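Local coordinates for protein-L-isoaspartate O-methyltransferase beta-aspartate methyltransferase (Plasmodium falciparum, PDB 2PBF) that probably methylates isoaspartyl residues of damaged proteins, with S-adenosyl-L-methionine as methyl donor, as a step in protein repair, at residues 68-73 and 188-193; 76-81 and 163-168; 14-19 and 33-38; 94-99 and 127-132. One frame throughout, in Å; residues are numbered along the deposited sequence.

How the contacts relate
The four contacts lie in and around the Rossmann-like core of a methyltransferase that holds S-adenosyl-L-homocysteine. Contact 3, between the two N-terminal helices, closes first along the chain. Contact 1 then spans the longest loop; within it lies contact 2, and within that contact 4. Contacts 1 and 2, with centres about 11 Å apart, share the mixed sheet through the neighbouring parallel strands 163-168 and 187-195. Helix 64-74 of contact 1 touches all three others: Leu71 packs on Met34 of contact 3 and Leu94 of contact 4, while Ser70 meets His167 of contact 2. Contacts 2 and 3, about 20 Å apart between centres, do not touch, so this helix bridges the sheet and the N-terminal helices.

Contact 1 (68-73 and 188-193); sequences ALSLKR and KLIIPI
Ser70 and Arg73, one helical turn apart, rest on Ile190 of the strand. The small Ser70 lets the helix come close: its OG lies 3.8 Å from Ile190 CG2, a van der Waals contact for an atom whose polar needs are met by weak hydrogen bonds to Met66 O and to His167 NE2 on the adjacent strand. Three residues on, Arg73 presents its aliphatic root. Its CB sits 3.4 Å from Ile190 CD1, and CG is the next atom to touch that methyl, the two side chains crossing at about a right angle. Ile190 thus uses CG2 for the serine and CD1 for the arginine, a branched residue filling the space between helix and sheet.

The Arg73 chain then bends at chi2 (-52°) and chi3, which carries the guanidinium away from the isoleucine to a salt bridge with Glu203 on strand 198-205. Near the end of helix 64-74, Arg73 O accepts a hydrogen bond from a water 2.6 Å away, and the same water accepts one from Lys188 NZ at 3.2 Å. This is helix-on-sheet packing of a Rossmann-like domain, the local axes running roughly antiparallel, at 154°. An oily centre is bordered by charge: Glu203, with a long, weak second pairing to Lys188, probably offsets both cations, and the lysine probably suits the partial negative charge of the helix end.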
loop_
_atom_site.group_PDB
_atom_site.type_symbol
_atom_site.label_atom_id
_atom_site.label_comp_id
_atom_site.label_asym_id
_atom_site.label_seq_id
_atom_site.Cartn_x
_atom_site.Cartn_y
_atom_site.Cartn_z
ATOM N N ALA A 68 7.078 -3.264 5.233
ATOM C CA ALA A 68 8.409 -3.508 4.663
ATOM C C ALA A 68 8.364 -4.636 3.639
ATOM O O ALA A 68 8.927 -4.507 2.557
ATOM C CB ALA A 68 9.415 -3.822 5.749
ATOM N N LEU A 69 7.679 -5.724 3.989
ATOM C CA LEU A 69 7.595 -6.900 3.148
ATOM C C LEU A 69 6.833 -6.609 1.848
ATOM O O LEU A 69 7.271 -6.997 0.767
ATOM C CB LEU A 69 6.962 -8.065 3.917
ATOM C CG LEU A 69 6.256 -9.157 3.093
ATOM C CD1 LEU A 69 7.232 -10.160 2.439
ATOM C CD2 LEU A 69 5.293 -9.876 3.974
ATOM N N SER A 70 5.712 -5.903 1.950
ATOM C CA SER A 70 4.936 -5.560 0.770
ATOM C C SER A 70 5.709 -4.613 -0.145
ATOM O O SER A 70 5.671 -4.740 -1.376
ATOM C CB SER A 70 3.592 -4.954 1.183
ATOM O OG SER A 70 2.738 -5.965 1.675
ATOM N N LEU A 71 6.411 -3.664 0.467
ATOM C CA LEU A 71 7.171 -2.691 -0.267
ATOM C C LEU A 71 8.322 -3.380 -0.996
ATOM O O LEU A 71 8.650 -3.009 -2.120
ATOM C CB LEU A 71 7.695 -1.616 0.680
ATOM C CG LEU A 71 7.976 -0.180 0.236
ATOM C CD1 LEU A 71 6.770 0.480 -0.460
ATOM C CD2 LEU A 71 8.406 0.661 1.448
ATOM N N LYS A 72 8.924 -4.370 -0.343
ATOM C CA LYS A 72 9.977 -5.196 -0.947
ATOM C C LYS A 72 9.476 -5.886 -2.210
ATOM O O LYS A 72 10.129 -5.826 -3.233
ATOM C CB LYS A 72 10.480 -6.229 0.058
ATOM C CG LYS A 72 11.385 -7.341 -0.503
ATOM C CD LYS A 72 11.344 -8.571 0.416
ATOM C CE LYS A 72 12.418 -9.635 0.036
ATOM N NZ LYS A 72 12.155 -10.298 -1.305
ATOM N N ARG A 73 8.292 -6.491 -2.141
ATOM C CA ARG A 73 7.756 -7.256 -3.264
ATOM C C ARG A 73 7.463 -6.355 -4.449
ATOM O O ARG A 73 7.483 -6.794 -5.609
ATOM C CB ARG A 73 6.485 -8.015 -2.883
ATOM C CG ARG A 73 6.572 -8.938 -1.677
ATOM C CD ARG A 73 7.735 -9.909 -1.749
ATOM N NE ARG A 73 7.652 -10.789 -2.902
ATOM C CZ ARG A 73 8.214 -11.997 -2.975
ATOM N NH1 ARG A 73 8.880 -12.500 -1.946
ATOM N NH2 ARG A 73 8.094 -12.706 -4.086
ATOM N N LYS A 188 2.867 -6.015 -11.008
ATOM C CA LYS A 188 2.674 -6.893 -9.842
ATOM C C LYS A 188 1.546 -6.447 -8.908
ATOM O O LYS A 188 1.397 -5.251 -8.622
ATOM C CB LYS A 188 3.977 -7.048 -9.052
ATOM C CG LYS A 188 4.847 -8.164 -9.594
ATOM C CD LYS A 188 6.307 -8.002 -9.297
ATOM C CE LYS A 188 7.051 -9.176 -9.949
ATOM N NZ LYS A 188 8.451 -9.279 -9.466
ATOM N N LEU A 189 0.777 -7.426 -8.429
ATOM C CA LEU A 189 -0.310 -7.236 -7.461
ATOM C C LEU A 189 0.046 -8.088 -6.254
ATOM O O LEU A 189 0.321 -9.285 -6.391
ATOM C CB LEU A 189 -1.631 -7.754 -8.034
ATOM C CG LEU A 189 -3.088 -7.363 -7.710
ATOM C CD1 LEU A 189 -4.008 -8.431 -8.366
ATOM C CD2 LEU A 189 -3.468 -7.181 -6.248
ATOM N N ILE A 190 0.071 -7.450 -5.098
ATOM C CA ILE A 190 0.318 -8.079 -3.799
ATOM C C ILE A 190 -0.990 -8.045 -3.018
ATOM O O ILE A 190 -1.551 -6.988 -2.778
ATOM C CB ILE A 190 1.419 -7.299 -3.014
ATOM C CG1 ILE A 190 2.784 -7.446 -3.689
ATOM C CG2 ILE A 190 1.453 -7.688 -1.509
ATOM C CD1 ILE A 190 3.309 -8.868 -3.729
ATOM N N ILE A 191 -1.484 -9.213 -2.634
ATOM C CA ILE A 191 -2.795 -9.281 -2.022
ATOM C C ILE A 191 -2.939 -10.494 -1.105
ATOM O O ILE A 191 -2.530 -11.584 -1.472
ATOM C CB ILE A 191 -3.919 -9.287 -3.126
ATOM C CG1 ILE A 191 -5.300 -9.466 -2.506
ATOM C CG2 ILE A 191 -3.614 -10.328 -4.239
ATOM C CD1 ILE A 191 -6.450 -9.249 -3.498
ATOM N N PRO A 192 -3.507 -10.299 0.104
ATOM C CA PRO A 192 -3.846 -11.494 0.900
ATOM C C PRO A 192 -5.172 -12.098 0.429
ATOM O O PRO A 192 -6.138 -11.373 0.255
ATOM C CB PRO A 192 -3.974 -10.947 2.327
ATOM C CG PRO A 192 -3.482 -9.467 2.244
ATOM C CD PRO A 192 -3.831 -9.061 0.840
ATOM N N ILE A 193 -5.205 -13.413 0.221
ATOM C CA ILE A 193 -6.459 -14.118 -0.116
ATOM C C ILE A 193 -6.727 -15.241 0.909
ATOM O O ILE A 193 -5.827 -16.035 1.199
ATOM C CB ILE A 193 -6.454 -14.628 -1.587
ATOM C CG1 ILE A 193 -6.239 -13.446 -2.564
ATOM C CG2 ILE A 193 -7.769 -15.392 -1.936
ATOM C CD1 ILE A 193 -5.622 -13.809 -3.880
HETATM O O HOH W 1 8.349 -9.175 -6.236
#

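Contact 2 (76-81 and 163-168); sequences NVLKPG and FDAIHV
Val77 and Leu78 close over the methyl of Ala165, and this apolar cluster is the heart of the contact. Val77 CG2 comes within 3.5 Å of Ala165 CB, while Leu78 CD2 reaches the same methyl at 3.8 Å. The two arrive by different routes: Val77 leaves its backbone heading toward the strand, whereas Leu78 leaves its own heading away, and with chi2 of 167° placing CD1 anti to CA it is the other branch, CD2, that returns to the alanine. Alanine suits the position because one small methyl must receive both neighbours.

A second set of contacts joins side chain to backbone. Val77 CB lies 3.5 Å from Asp164 O, with CG2 almost as near, and Asp164 CB approaches Val77 O at 4.0 Å; these are van der Waals contacts without a hydrogen bond.

The setting is the helix-to-strand connection of a Rossmann-like fold: residues 76-81 lead from helix 64-74 to strand 83-87, and strand 163-168 is the parallel neighbour of that strand. The chain turns a corner at Asp164.

Hydrogen bonds shape the pieces and do not cross between them. Leu78 is the centre of an inverse gamma turn, closed by a weak bond from Lys79 N to Val77 O. Lys79 folds back so that NZ donates to Asn76 O at 3.1 Å, 20° out of the carbonyl plane. At the phi of 103° taken by Gly81, a side chain would be jammed against Pro80 O. On the strand side, Asp164 OD2 accepts from Arg83 N, tying the corner to the start of strand 83-87.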
loop_
_atom_site.group_PDB
_atom_site.type_symbol
_atom_site.label_atom_id
_atom_site.label_comp_id
_atom_site.label_asym_id
_atom_site.label_seq_id
_atom_site.Cartn_x
_atom_site.Cartn_y
_atom_site.Cartn_z
ATOM N N ASN A 76 10.540 -3.049 -7.408
ATOM C CA ASN A 76 11.002 -2.859 -8.784
ATOM C C ASN A 76 9.908 -2.411 -9.751
ATOM O O ASN A 76 10.222 -2.012 -10.864
ATOM C CB ASN A 76 11.687 -4.120 -9.339
ATOM C CG ASN A 76 12.920 -4.506 -8.578
ATOM O OD1 ASN A 76 13.101 -5.682 -8.223
ATOM N ND2 ASN A 76 13.787 -3.531 -8.308
ATOM N N VAL A 77 8.641 -2.492 -9.345
ATOM C CA VAL A 77 7.543 -1.983 -10.168
ATOM C C VAL A 77 7.111 -0.593 -9.692
ATOM O O VAL A 77 6.440 0.155 -10.414
ATOM C CB VAL A 77 6.347 -2.967 -10.252
ATOM C CG1 VAL A 77 6.793 -4.276 -10.911
ATOM C CG2 VAL A 77 5.720 -3.236 -8.849
ATOM N N LEU A 78 7.527 -0.235 -8.473
ATOM C CA LEU A 78 7.321 1.126 -7.990
ATOM C C LEU A 78 8.394 2.011 -8.614
ATOM O O LEU A 78 9.333 2.440 -7.940
ATOM C CB LEU A 78 7.354 1.185 -6.458
ATOM C CG LEU A 78 6.230 0.433 -5.736
ATOM C CD1 LEU A 78 6.550 0.297 -4.230
ATOM C CD2 LEU A 78 4.890 1.113 -5.971
ATOM N N LYS A 79 8.257 2.272 -9.910
ATOM C CA LYS A 79 9.275 3.055 -10.635
ATOM C C LYS A 79 8.780 4.448 -11.015
ATOM O O LYS A 79 7.618 4.627 -11.350
ATOM C CB LYS A 79 9.743 2.311 -11.884
ATOM C CG LYS A 79 10.531 1.014 -11.597
ATOM C CD LYS A 79 11.971 1.325 -11.134
ATOM C CE LYS A 79 12.633 0.186 -10.374
ATOM N NZ LYS A 79 13.087 -0.962 -11.242
ATOM N N PRO A 80 9.664 5.443 -10.977
ATOM C CA PRO A 80 9.162 6.739 -11.461
ATOM C C PRO A 80 8.665 6.580 -12.907
ATOM O O PRO A 80 9.293 5.903 -13.708
ATOM C CB PRO A 80 10.385 7.644 -11.411
ATOM C CG PRO A 80 11.336 6.962 -10.460
ATOM C CD PRO A 80 11.069 5.498 -10.542
ATOM N N GLY A 81 7.526 7.166 -13.223
ATOM C CA GLY A 81 7.008 7.040 -14.567
ATOM C C GLY A 81 5.897 6.042 -14.580
ATOM O O GLY A 81 5.157 5.962 -15.540
ATOM N N PHE A 163 -2.264 -0.377 -13.985
ATOM C CA PHE A 163 -1.318 -0.102 -12.911
ATOM C C PHE A 163 -0.147 -1.066 -12.886
ATOM O O PHE A 163 -0.307 -2.275 -12.947
ATOM C CB PHE A 163 -2.035 -0.070 -11.551
ATOM C CG PHE A 163 -2.936 1.117 -11.387
ATOM C CD1 PHE A 163 -2.448 2.318 -10.857
ATOM C CD2 PHE A 163 -4.260 1.059 -11.797
ATOM C CE1 PHE A 163 -3.280 3.420 -10.728
ATOM C CE2 PHE A 163 -5.106 2.153 -11.674
ATOM C CZ PHE A 163 -4.620 3.343 -11.137
ATOM N N ASP A 164 1.041 -0.508 -12.788
ATOM C CA ASP A 164 2.248 -1.303 -12.726
ATOM C C ASP A 164 2.397 -1.971 -11.356
ATOM O O ASP A 164 3.038 -3.021 -11.237
ATOM C CB ASP A 164 3.437 -0.423 -13.050
ATOM C CG ASP A 164 3.236 0.348 -14.350
ATOM O OD1 ASP A 164 3.316 -0.289 -15.434
ATOM O OD2 ASP A 164 2.977 1.577 -14.294
ATOM N N ALA A 165 1.787 -1.374 -10.337
ATOM C CA ALA A 165 1.856 -1.896 -8.969
ATOM C C ALA A 165 0.525 -1.737 -8.271
ATOM O O ALA A 165 -0.046 -0.632 -8.241
ATOM C CB ALA A 165 2.945 -1.202 -8.194
ATOM N N ILE A 166 0.013 -2.855 -7.743
ATOM C CA ILE A 166 -1.226 -2.848 -6.973
ATOM C C ILE A 166 -0.980 -3.456 -5.605
ATOM O O ILE A 166 -0.596 -4.606 -5.485
ATOM C CB ILE A 166 -2.410 -3.606 -7.678
ATOM C CG1 ILE A 166 -2.545 -3.149 -9.146
ATOM C CG2 ILE A 166 -3.719 -3.421 -6.848
ATOM C CD1 ILE A 166 -3.774 -3.682 -9.895
ATOM N N HIS A 167 -1.187 -2.673 -4.571
ATOM C CA HIS A 167 -1.030 -3.187 -3.239
ATOM C C HIS A 167 -2.396 -3.223 -2.608
ATOM O O HIS A 167 -3.168 -2.274 -2.702
ATOM C CB HIS A 167 -0.077 -2.332 -2.426
ATOM C CG HIS A 167 -0.022 -2.728 -0.992
ATOM N ND1 HIS A 167 -0.803 -2.130 -0.029
ATOM C CD2 HIS A 167 0.676 -3.702 -0.364
ATOM C CE1 HIS A 167 -0.580 -2.709 1.134
ATOM N NE2 HIS A 167 0.321 -3.658 0.958
ATOM N N VAL A 168 -2.714 -4.343 -1.983
ATOM C CA VAL A 168 -3.984 -4.444 -1.329
ATOM C C VAL A 168 -3.687 -4.761 0.134
ATOM O O VAL A 168 -3.100 -5.789 0.431
ATOM C CB VAL A 168 -4.849 -5.540 -1.982
ATOM C CG1 VAL A 168 -6.256 -5.432 -1.508
ATOM C CG2 VAL A 168 -4.774 -5.455 -3.532
#

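Contact 3 (14-19 and 33-38); sequences SLLENL and TMLQVD
Leu16 of helix 12-21 presses against Met34 and Leu35 of helix 28-35, joining the two short N-terminal helices that precede the Rossmann-like core of this methyltransferase. The side-chain contacts are wholly apolar. Leu16 straddles the root of Met34, its CD1 and CD2 each 3.9 Å from Met34 CB. The methionine chain runs out straight and then bends at chi3 (70°), which turns its CE back toward the leucine, 4.0 Å from Leu16 CD2. Leu35 takes part through CB, which meets Leu16 CD1. A flexible, unbranched methionine suits this place because it serves several neighbours: beyond Leu16 it packs on Ala68 and Leu71 of helix 64-74 and on Tyr93, linking the helix pair to the body of the domain.

Hydrogen bonding is confined to the backbone and to partners beyond the contact. Val37 N donates to Met34 O at 2.9 Å, and His12 NE2 is also hydrogen-bonded to that oxygen, a further tie between the two helices.

The closest meeting is of side chain with backbone. Leucine at position 16 is long enough to reach the main chain of the opposing helix, its CD1 ending 3.3 Å from Leu35 N and, tighter than a usual carbon-carbon contact, 3.4 Å from Leu35 CA.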
loop_
_atom_site.group_PDB
_atom_site.type_symbol
_atom_site.label_atom_id
_atom_site.label_comp_id
_atom_site.label_asym_id
_atom_site.label_seq_id
_atom_site.Cartn_x
_atom_site.Cartn_y
_atom_site.Cartn_z
ATOM N N SER A 14 15.835 3.890 14.060
ATOM C CA SER A 14 16.202 2.736 14.841
ATOM C C SER A 14 15.216 1.587 14.626
ATOM O O SER A 14 15.607 0.421 14.620
ATOM C CB SER A 14 16.324 3.111 16.311
ATOM O OG SER A 14 17.475 3.919 16.553
ATOM N N LEU A 15 13.950 1.915 14.402
ATOM C CA LEU A 15 12.976 0.901 13.977
ATOM C C LEU A 15 13.436 0.197 12.702
ATOM O O LEU A 15 13.403 -1.016 12.616
ATOM C CB LEU A 15 11.572 1.527 13.783
ATOM C CG LEU A 15 10.496 0.663 13.088
ATOM C CD1 LEU A 15 10.283 -0.732 13.751
ATOM C CD2 LEU A 15 9.216 1.437 13.010
ATOM N N LEU A 16 13.879 0.978 11.726
ATOM C CA LEU A 16 14.271 0.466 10.422
ATOM C C LEU A 16 15.542 -0.379 10.472
ATOM O O LEU A 16 15.668 -1.403 9.788
ATOM C CB LEU A 16 14.403 1.635 9.426
ATOM C CG LEU A 16 13.110 2.403 9.084
ATOM C CD1 LEU A 16 13.387 3.319 7.914
ATOM C CD2 LEU A 16 11.954 1.481 8.723
ATOM N N GLU A 17 16.455 0.054 11.327
ATOM C CA GLU A 17 17.649 -0.706 11.672
ATOM C C GLU A 17 17.339 -2.031 12.361
ATOM O O GLU A 17 18.046 -2.998 12.138
ATOM C CB GLU A 17 18.569 0.156 12.544
ATOM C CG GLU A 17 19.299 1.234 11.768
ATOM C CD GLU A 17 20.252 0.652 10.720
ATOM O OE1 GLU A 17 20.817 1.445 9.923
ATOM O OE2 GLU A 17 20.447 -0.595 10.705
ATOM N N ASN A 18 16.290 -2.071 13.191
ATOM C CA ASN A 18 15.834 -3.312 13.846
ATOM C C ASN A 18 15.279 -4.329 12.848
ATOM O O ASN A 18 15.620 -5.511 12.911
ATOM C CB ASN A 18 14.826 -3.022 14.983
ATOM C CG ASN A 18 14.046 -4.276 15.435
ATOM O OD1 ASN A 18 12.900 -4.500 15.016
ATOM N ND2 ASN A 18 14.664 -5.087 16.284
ATOM N N LEU A 19 14.451 -3.862 11.913
ATOM C CA LEU A 19 13.972 -4.689 10.793
ATOM C C LEU A 19 15.102 -5.229 9.902
ATOM O O LEU A 19 15.044 -6.375 9.455
ATOM C CB LEU A 19 12.939 -3.920 9.948
ATOM C CG LEU A 19 11.680 -3.394 10.659
ATOM C CD1 LEU A 19 10.651 -2.813 9.672
ATOM C CD2 LEU A 19 11.054 -4.479 11.522
ATOM N N THR A 33 13.349 4.386 1.183
ATOM C CA THR A 33 11.950 4.819 1.049
ATOM C C THR A 33 11.283 4.973 2.412
ATOM O O THR A 33 10.764 6.029 2.735
ATOM C CB THR A 33 11.136 3.835 0.164
ATOM O OG1 THR A 33 11.810 3.649 -1.093
ATOM C CG2 THR A 33 9.716 4.366 -0.064
ATOM N N MET A 34 11.291 3.903 3.204
ATOM C CA MET A 34 10.718 3.944 4.543
ATOM C C MET A 34 11.384 4.991 5.445
ATOM O O MET A 34 10.709 5.650 6.234
ATOM C CB MET A 34 10.748 2.565 5.186
ATOM C CG MET A 34 9.827 1.550 4.477
ATOM S SD MET A 34 9.678 -0.037 5.304
ATOM C CE MET A 34 8.719 0.288 6.795
ATOM N N LEU A 35 12.697 5.151 5.314
ATOM C CA LEU A 35 13.427 6.197 6.055
ATOM C C LEU A 35 12.846 7.583 5.780
ATOM O O LEU A 35 12.771 8.428 6.666
ATOM C CB LEU A 35 14.926 6.150 5.704
ATOM C CG LEU A 35 15.830 7.186 6.410
ATOM C CD1 LEU A 35 15.813 6.961 7.910
ATOM C CD2 LEU A 35 17.257 7.169 5.850
ATOM N N GLN A 36 12.418 7.802 4.537
ATOM C CA GLN A 36 11.794 9.057 4.140
ATOM C C GLN A 36 10.376 9.264 4.686
ATOM O O GLN A 36 9.843 10.387 4.636
ATOM C CB GLN A 36 11.833 9.204 2.609
ATOM C CG GLN A 36 13.252 9.400 2.060
ATOM C CD GLN A 36 13.293 9.523 0.546
ATOM O OE1 GLN A 36 13.066 10.588 0.004
ATOM N NE2 GLN A 36 13.595 8.423 -0.138
ATOM N N VAL A 37 9.769 8.197 5.217
ATOM C CA VAL A 37 8.401 8.255 5.727
ATOM C C VAL A 37 8.329 7.816 7.216
ATOM O O VAL A 37 8.242 6.624 7.528
ATOM C CB VAL A 37 7.404 7.406 4.834
ATOM C CG1 VAL A 37 5.981 7.695 5.225
ATOM C CG2 VAL A 37 7.599 7.709 3.341
ATOM N N ASP A 38 8.369 8.794 8.120
ATOM C CA ASP A 38 8.358 8.556 9.548
ATOM C C ASP A 38 6.992 8.049 10.028
ATOM O O ASP A 38 5.978 8.761 9.924
ATOM C CB ASP A 38 8.747 9.852 10.294
ATOM C CG ASP A 38 8.911 9.653 11.810
ATOM O OD1 ASP A 38 8.304 8.739 12.395
ATOM O OD2 ASP A 38 9.658 10.452 12.430
#

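Contact 4 (94-99 and 127-132); sequences LTVCMA and ENIKRD
With chi1 of 178°, Val96 holds CG1 opposite its backbone N and leaves CG2 beside that N, facing Ile129; the isoleucine, at chi1 -60°, sets CG1 opposite its own carbonyl carbon and so lays its longer branch against this methyl. Val96 CG2 meets Ile129 CG1 at 3.6 Å and CD1 at 4.0 Å, the two side chains lying alongside and pointing opposite ways. Branched residues suit a helix-helix seam, being compact and stiff. The helices are 93-101 and 119-132 of the Rossmann-like domain, and Phe142 of the outer strand 142-146 also covers Ile129.

At one border Val96 CG1 lies 4.3 Å from Asp132 OD2, a loose contact; that oxygen is hydrogen-bonded to Tyr42 OH, and Tyr42 also packs on Val96. Farther round helix 119-132, Arg131 NH1 donates to Asn128 OD1 at 3.2 Å (N-H...O 147°), while the amide's ND2 is hydrogen-bonded to Ser91 O. Glu127 O lies over the centre of one face of the guanidinium. No hydrogen bond crosses between the two segments, which implies that here the helices are joined by apolar packing, with Tyr42 supplying the polar partner for the carboxylate beside it.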
loop_
_atom_site.group_PDB
_atom_site.type_symbol
_atom_site.label_atom_id
_atom_site.label_comp_id
_atom_site.label_asym_id
_atom_site.label_seq_id
_atom_site.Cartn_x
_atom_site.Cartn_y
_atom_site.Cartn_z
ATOM N N LEU A 94 1.603 3.516 3.472
ATOM C CA LEU A 94 2.167 2.850 2.308
ATOM C C LEU A 94 1.976 3.652 1.017
ATOM O O LEU A 94 2.822 3.587 0.118
ATOM C CB LEU A 94 1.654 1.407 2.173
ATOM C CG LEU A 94 2.633 0.498 1.406
ATOM C CD1 LEU A 94 3.908 0.144 2.200
ATOM C CD2 LEU A 94 1.919 -0.720 1.085
ATOM N N THR A 95 0.879 4.408 0.941
ATOM C CA THR A 95 0.623 5.273 -0.206
ATOM C C THR A 95 1.699 6.342 -0.383
ATOM O O THR A 95 2.185 6.553 -1.488
ATOM C CB THR A 95 -0.782 5.959 -0.125
ATOM O OG1 THR A 95 -1.677 5.120 0.597
ATOM C CG2 THR A 95 -1.328 6.164 -1.510
ATOM N N VAL A 96 2.060 7.000 0.709
ATOM C CA VAL A 96 3.183 7.944 0.741
ATOM C C VAL A 96 4.519 7.261 0.388
ATOM O O VAL A 96 5.320 7.810 -0.370
ATOM C CB VAL A 96 3.229 8.678 2.104
ATOM C CG1 VAL A 96 4.413 9.636 2.188
ATOM C CG2 VAL A 96 1.927 9.440 2.310
ATOM N N CYS A 97 4.749 6.065 0.911
ATOM C CA CYS A 97 5.914 5.286 0.514
ATOM C C CYS A 97 5.937 5.134 -1.018
ATOM O O CYS A 97 6.965 5.364 -1.648
ATOM C CB CYS A 97 5.957 3.919 1.249
ATOM S SG CYS A 97 6.584 3.971 2.968
ATOM N N MET A 98 4.804 4.795 -1.624
ATOM C CA MET A 98 4.748 4.710 -3.083
ATOM C C MET A 98 5.023 6.044 -3.793
ATOM O O MET A 98 5.760 6.072 -4.776
ATOM C CB MET A 98 3.405 4.165 -3.557
ATOM C CG MET A 98 3.109 2.717 -3.217
ATOM S SD MET A 98 1.385 2.411 -3.698
ATOM C CE MET A 98 1.351 0.658 -3.443
ATOM N N ALA A 99 4.415 7.136 -3.305
ATOM C CA ALA A 99 4.665 8.489 -3.826
ATOM C C ALA A 99 6.147 8.867 -3.801
ATOM O O ALA A 99 6.639 9.548 -4.707
ATOM C CB ALA A 99 3.857 9.529 -3.021
ATOM N N GLU A 127 -4.919 13.953 6.927
ATOM C CA GLU A 127 -4.357 14.759 8.012
ATOM C C GLU A 127 -2.897 14.400 8.296
ATOM O O GLU A 127 -2.092 15.257 8.581
ATOM C CB GLU A 127 -5.197 14.599 9.286
ATOM C CG GLU A 127 -6.152 15.747 9.536
ATOM C CD GLU A 127 -5.427 17.051 9.910
ATOM O OE1 GLU A 127 -5.239 17.912 9.021
ATOM O OE2 GLU A 127 -5.035 17.208 11.093
ATOM N N ASN A 128 -2.595 13.105 8.237
ATOM C CA ASN A 128 -1.253 12.569 8.386
ATOM C C ASN A 128 -0.350 13.145 7.326
ATOM O O ASN A 128 0.779 13.524 7.607
ATOM C CB ASN A 128 -1.294 11.040 8.229
ATOM C CG ASN A 128 -1.934 10.324 9.414
ATOM O OD1 ASN A 128 -2.177 10.902 10.481
ATOM N ND2 ASN A 128 -2.195 9.048 9.230
ATOM N N ILE A 129 -0.849 13.207 6.093
ATOM C CA ILE A 129 -0.034 13.651 4.960
ATOM C C ILE A 129 0.202 15.155 5.003
ATOM O O ILE A 129 1.319 15.616 4.739
ATOM C CB ILE A 129 -0.608 13.182 3.596
ATOM C CG1 ILE A 129 -0.670 11.642 3.560
ATOM C CG2 ILE A 129 0.267 13.737 2.455
ATOM C CD1 ILE A 129 -1.713 11.044 2.636
ATOM N N LYS A 130 -0.831 15.908 5.376
ATOM C CA LYS A 130 -0.679 17.337 5.635
ATOM C C LYS A 130 0.472 17.607 6.611
ATOM O O LYS A 130 1.328 18.433 6.321
ATOM C CB LYS A 130 -1.981 17.979 6.141
ATOM C CG LYS A 130 -3.152 17.929 5.158
ATOM C CD LYS A 130 -4.045 19.199 5.205
ATOM C CE LYS A 130 -4.892 19.325 3.918
ATOM N NZ LYS A 130 -5.991 20.361 3.991
ATOM N N ARG A 131 0.514 16.907 7.742
ATOM C CA ARG A 131 1.570 17.149 8.743
ATOM C C ARG A 131 2.939 16.643 8.318
ATOM O O ARG A 131 3.968 17.210 8.732
ATOM C CB ARG A 131 1.178 16.628 10.132
ATOM C CG ARG A 131 1.847 15.337 10.635
ATOM C CD ARG A 131 1.536 15.116 12.151
ATOM N NE ARG A 131 0.098 15.280 12.415
ATOM C CZ ARG A 131 -0.807 14.311 12.301
ATOM N NH1 ARG A 131 -0.429 13.088 11.953
ATOM N NH2 ARG A 131 -2.096 14.566 12.531
ATOM N N ASP A 132 2.959 15.601 7.483
ATOM C CA ASP A 132 4.217 15.015 7.039
ATOM C C ASP A 132 4.762 15.683 5.767
ATOM O O ASP A 132 5.874 16.224 5.767
ATOM C CB ASP A 132 4.061 13.507 6.834
ATOM C CG ASP A 132 5.389 12.810 6.522
ATOM O OD1 ASP A 132 6.453 13.204 7.078
ATOM O OD2 ASP A 132 5.358 11.845 5.720
#